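Exocyst complex component EXO70 (Saccharomyces cerevisiae, PDB 2B1E) serves in the exocyst complex, which tethers secretory vesicles to sites of exocytosis, and helps that complex to assemble. Local coordinates at residues L368-F371 and I372-I376; L285-D288 and A289-I293. All blocks are in the same frame, centred on the assembly; numbering follows the deposited sequence.

Contact 1: L368-F371 and I372-I376; sequences LSCF and ISDCI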
loop_
_atom_site.group_PDB
_atom_site.type_symbol
_atom_site.label_atom_id
_atom_site.label_comp_id
_atom_site.label_asym_id
_atom_site.label_seq_id
_atom_site.Cartn_x
_atom_site.Cartn_y
_atom_site.Cartn_z
ATOM N N LEU A 368 8.368 7.210 4.027
ATOM C CA LEU A 368 7.263 6.795 4.883
ATOM C C LEU A 368 7.383 7.377 6.290
ATOM O O LEU A 368 6.373 7.697 6.921
ATOM C CB LEU A 368 7.197 5.269 4.961
ATOM C CG LEU A 368 6.054 4.676 5.791
ATOM C CD1 LEU A 368 4.720 5.126 5.215
ATOM C CD2 LEU A 368 6.156 3.157 5.795
ATOM N N SER A 369 8.611 7.497 6.789
ATOM C CA SER A 369 8.823 8.065 8.118
ATOM C C SER A 369 8.396 9.521 8.092
ATOM O O SER A 369 7.757 10.004 9.025
ATOM C CB SER A 369 10.296 7.988 8.534
ATOM O OG SER A 369 10.495 8.651 9.778
ATOM N N CYS A 370 8.753 10.212 7.012
ATOM C CA CYS A 370 8.411 11.617 6.862
ATOM C C CYS A 370 6.895 11.775 6.916
ATOM O O CYS A 370 6.378 12.670 7.587
ATOM C CB CYS A 370 8.951 12.163 5.536
ATOM S SG CYS A 370 8.876 13.973 5.392
ATOM N N PHE A 371 6.185 10.898 6.212
ATOM C CA PHE A 371 4.726 10.934 6.189
ATOM C C PHE A 371 4.132 10.841 7.591
ATOM O O PHE A 371 3.234 11.599 7.943
ATOM C CB PHE A 371 4.166 9.781 5.348
ATOM C CG PHE A 371 2.678 9.618 5.471
ATOM C CD1 PHE A 371 1.815 10.570 4.939
ATOM C CD2 PHE A 371 2.141 8.540 6.167
ATOM C CE1 PHE A 371 0.439 10.454 5.101
ATOM C CE2 PHE A 371 0.761 8.415 6.336
ATOM C CZ PHE A 371 -0.092 9.376 5.802
ATOM N N ILE A 372 4.621 9.894 8.384
ATOM C CA ILE A 372 4.104 9.728 9.733
ATOM C C ILE A 372 4.404 10.979 10.552
ATOM O O ILE A 372 3.535 11.486 11.259
ATOM C CB ILE A 372 4.733 8.505 10.431
ATOM C CG1 ILE A 372 4.615 7.274 9.524
ATOM C CG2 ILE A 372 4.049 8.256 11.765
ATOM C CD1 ILE A 372 3.222 7.028 8.982
ATOM N N SER A 373 5.636 11.468 10.439
ATOM C CA SER A 373 6.064 12.662 11.158
ATOM C C SER A 373 5.250 13.868 10.693
ATOM O O SER A 373 4.888 14.725 11.496
ATOM C CB SER A 373 7.562 12.915 10.931
ATOM O OG SER A 373 8.364 11.964 11.625
ATOM N N ASP A 374 4.960 13.929 9.397
ATOM C CA ASP A 374 4.171 15.032 8.856
ATOM C C ASP A 374 2.757 14.988 9.431
ATOM O O ASP A 374 2.168 16.029 9.727
ATOM C CB ASP A 374 4.111 14.960 7.328
ATOM C CG ASP A 374 5.364 15.506 6.670
ATOM O OD1 ASP A 374 6.250 16.009 7.392
ATOM O OD2 ASP A 374 5.458 15.437 5.426
ATOM N N CYS A 375 2.226 13.779 9.595
ATOM C CA CYS A 375 0.890 13.592 10.151
ATOM C C CYS A 375 0.811 14.092 11.592
ATOM O O CYS A 375 -0.150 14.768 11.975
ATOM C CB CYS A 375 0.492 12.110 10.104
ATOM S SG CYS A 375 -0.082 11.515 8.479
ATOM N N ILE A 376 1.815 13.749 12.395
ATOM C CA ILE A 376 1.838 14.171 13.789
ATOM C C ILE A 376 2.045 15.681 13.874
ATOM O O ILE A 376 1.467 16.335 14.739
ATOM C CB ILE A 376 2.928 13.410 14.572
ATOM C CG1 ILE A 376 2.583 11.916 14.575
ATOM C CG2 ILE A 376 3.004 13.914 16.008
ATOM C CD1 ILE A 376 3.710 11.023 15.062
HETATM O O HOH W 1 10.399 11.318 10.053
#
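Phe371 and Cys375, one helical turn apart on helix 364-391, meet through a sulfur-aromatic contact. Cys375 SG sits over one face of the phenyl ring, 3.8 Å from its centroid and offset toward the rim, closest to Phe371 CZ. The ring swings to this place because CG is anti to the backbone N (chi1 170°), while SG of Cys375 is anti to its own carbonyl carbon (chi1 -79°), which turns it back over the ring of the preceding turn.

Apolar packing continues along the same flank. Ile372 CD1 presses on the ring at Phe371 CD2, 3.4 Å away and at an oblique approach, and more loosely reaches Leu368 CD1. Leu368 and Ile372 also lean on the short helix 433-436.

The polar side is formed by the two serines, whose hydroxyls are too far apart to pair directly. Water 1 joins them instead, 2.7 Å from Ser369 OG and 2.7 Å from Ser373 OG. Nearby, Cys370 SG lies alongside the carboxylate of Asp374, 3.7 Å from OD2. The main claims on that carboxylate come from other parts of the chain: Arg339 and Trp342 at OD2, Arg444 at OD1.

Four backbone i to i+4 bonds run through the turn; Asp374 N to Cys370 O is the shortest, at 2.6 Å.

The chemistry thus divides this buried turn: the Cys375 sulfur and the hydrocarbon of Leu368, Phe371 and Ile372 face helix 268-299 and helix 433-436, whereas the buried acid probably remains ionised and, through Arg444, ties the helix to helix 440-473.

Contact 2: L285-D288 and A289-I293; sequences LFRD and AIDRI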
loop_
_atom_site.group_PDB
_atom_site.type_symbol
_atom_site.label_atom_id
_atom_site.label_comp_id
_atom_site.label_asym_id
_atom_site.label_seq_id
_atom_site.Cartn_x
_atom_site.Cartn_y
_atom_site.Cartn_z
ATOM N N LEU A 285 -4.821 7.711 -0.513
ATOM C CA LEU A 285 -4.975 7.188 0.833
ATOM C C LEU A 285 -4.137 8.017 1.811
ATOM O O LEU A 285 -4.566 8.297 2.930
ATOM C CB LEU A 285 -4.546 5.720 0.865
ATOM C CG LEU A 285 -4.996 4.894 2.067
ATOM C CD1 LEU A 285 -6.508 4.968 2.194
ATOM C CD2 LEU A 285 -4.538 3.449 1.898
ATOM N N PHE A 286 -2.949 8.421 1.370
ATOM C CA PHE A 286 -2.044 9.216 2.196
ATOM C C PHE A 286 -2.483 10.674 2.264
ATOM O O PHE A 286 -2.596 11.248 3.348
ATOM C CB PHE A 286 -0.621 9.120 1.641
ATOM C CG PHE A 286 -0.013 7.754 1.786
ATOM C CD1 PHE A 286 0.714 7.422 2.920
ATOM C CD2 PHE A 286 -0.216 6.782 0.811
ATOM C CE1 PHE A 286 1.230 6.141 3.085
ATOM C CE2 PHE A 286 0.296 5.498 0.967
ATOM C CZ PHE A 286 1.019 5.176 2.107
ATOM N N ARG A 287 -2.728 11.271 1.103
ATOM C CA ARG A 287 -3.167 12.658 1.050
ATOM C C ARG A 287 -4.418 12.815 1.914
ATOM O O ARG A 287 -4.578 13.810 2.622
ATOM C CB ARG A 287 -3.478 13.053 -0.393
ATOM C CG ARG A 287 -3.810 14.520 -0.584
ATOM C CD ARG A 287 -4.199 14.792 -2.030
ATOM N NE ARG A 287 -4.311 16.217 -2.331
ATOM C CZ ARG A 287 -5.227 17.034 -1.815
ATOM N NH1 ARG A 287 -6.129 16.576 -0.957
ATOM N NH2 ARG A 287 -5.245 18.313 -2.168
ATOM N N ASP A 288 -5.294 11.817 1.857
ATOM C CA ASP A 288 -6.537 11.831 2.617
ATOM C C ASP A 288 -6.322 11.834 4.124
ATOM O O ASP A 288 -7.050 12.506 4.854
ATOM C CB ASP A 288 -7.406 10.630 2.237
ATOM C CG ASP A 288 -8.706 10.588 3.012
ATOM O OD1 ASP A 288 -9.485 11.561 2.925
ATOM O OD2 ASP A 288 -8.949 9.582 3.714
ATOM N N ALA A 289 -5.335 11.072 4.587
ATOM C CA ALA A 289 -5.031 11.000 6.013
ATOM C C ALA A 289 -4.690 12.386 6.547
ATOM O O ALA A 289 -5.122 12.765 7.636
ATOM C CB ALA A 289 -3.865 10.050 6.258
ATOM N N ILE A 290 -3.915 13.138 5.774
ATOM C CA ILE A 290 -3.522 14.483 6.178
ATOM C C ILE A 290 -4.738 15.404 6.248
ATOM O O ILE A 290 -4.933 16.107 7.239
ATOM C CB ILE A 290 -2.473 15.081 5.203
ATOM C CG1 ILE A 290 -1.129 14.358 5.367
ATOM C CG2 ILE A 290 -2.297 16.572 5.466
ATOM C CD1 ILE A 290 -0.487 14.526 6.748
ATOM N N ASP A 291 -5.549 15.390 5.194
ATOM C CA ASP A 291 -6.753 16.216 5.117
ATOM C C ASP A 291 -7.743 15.824 6.207
ATOM O O ASP A 291 -8.455 16.665 6.757
ATOM C CB ASP A 291 -7.399 16.061 3.738
ATOM C CG ASP A 291 -6.589 16.727 2.641
ATOM O OD1 ASP A 291 -5.379 16.951 2.856
ATOM O OD2 ASP A 291 -7.154 17.019 1.565
ATOM N N ARG A 292 -7.775 14.537 6.519
ATOM C CA ARG A 292 -8.657 14.022 7.549
ATOM C C ARG A 292 -8.269 14.627 8.904
ATOM O O ARG A 292 -9.130 15.012 9.689
ATOM C CB ARG A 292 -8.535 12.502 7.604
ATOM C CG ARG A 292 -9.476 11.839 8.569
ATOM C CD ARG A 292 -8.835 10.596 9.140
ATOM N NE ARG A 292 -9.805 9.772 9.841
ATOM C CZ ARG A 292 -10.785 9.114 9.235
ATOM N NH1 ARG A 292 -10.914 9.190 7.912
ATOM N NH2 ARG A 292 -11.635 8.387 9.946
ATOM N N ILE A 293 -6.968 14.707 9.172
ATOM C CA ILE A 293 -6.477 15.270 10.429
ATOM C C ILE A 293 -6.822 16.756 10.538
ATOM O O ILE A 293 -7.290 17.219 11.582
ATOM C CB ILE A 293 -4.946 15.095 10.562
ATOM C CG1 ILE A 293 -4.593 13.605 10.536
ATOM C CG2 ILE A 293 -4.464 15.701 11.875
ATOM C CD1 ILE A 293 -3.103 13.329 10.442
#
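Arg287 and Asp291 form an i to i+4 salt bridge along helix 268-299, one of the long helices of the rod-like, all-helical Exo70 fold. The arginine chain runs extended from CG to NE, with CG anti to the backbone N (chi1 -174°), and brings NH1 to 2.8 Å from Asp291 OD2. The carboxylate oxygen comes in at the edge of the guanidinium, near its plane, but the two flat groups are turned 71° apart. The N-H points well off the oxygen, at an N-H...O angle of 115°, so the hydrogen bond within the salt bridge is weak and the attraction is probably mainly one of charge. An alanine in place of Asp291 would probably leave the Arg287 guanidinium without its acidic mate and free to turn in the solvent.

Asp288 and Arg292 repeat the spacing one residue on, yet their charged ends do not meet: Asp288 OD2 stays 4.7 Å from Arg292 NH1. The arginine, bent at chi2, instead gives its NE to Asp315 in a salt bridge toward helix 311-323. What it sets against Asp288 is CB, 3.1 Å from the Asp288 carbonyl O.

On the inner side, Ala289 CB lies 3.4 Å from Phe286 O, and Ile290 sends its end away from the preceding turn, touching Trp342. Phe286 carries its ring clear of 289-293, to meet the rings of Phe371 and Phe323.

The backbone tightens along the segment. Ala289 N and Ile290 N make weak bonds to the preceding turn, Asp291 N lies in the carbonyl plane of Arg287, and Arg292 N reaches Asp288 O at 2.7 Å.

Overall arrangement
Contacts 1 and 2 lie on neighbouring helices of the C-terminal Exo70 family region, their centres about 11 Å apart, and their buried sides pack directly on one another. Cys375 SG, already over the phenyl face in contact 1, also touches Ile290 CD1 of contact 2 at 3.5 Å. The Phe371 and Phe286 rings meet edge-to-face, with CE2 of the former 3.6 Å from CD1 of the latter, and Ala289 CB fits against Phe371 CZ. Farther along, Ile293 CD1 packs on the Cys375 carbonyl O. Trp342 borders both, through Phe371 and Asp374 on one helix and Ile290 on the other. The salt bridge of contact 2 lies on the helix's more exposed side.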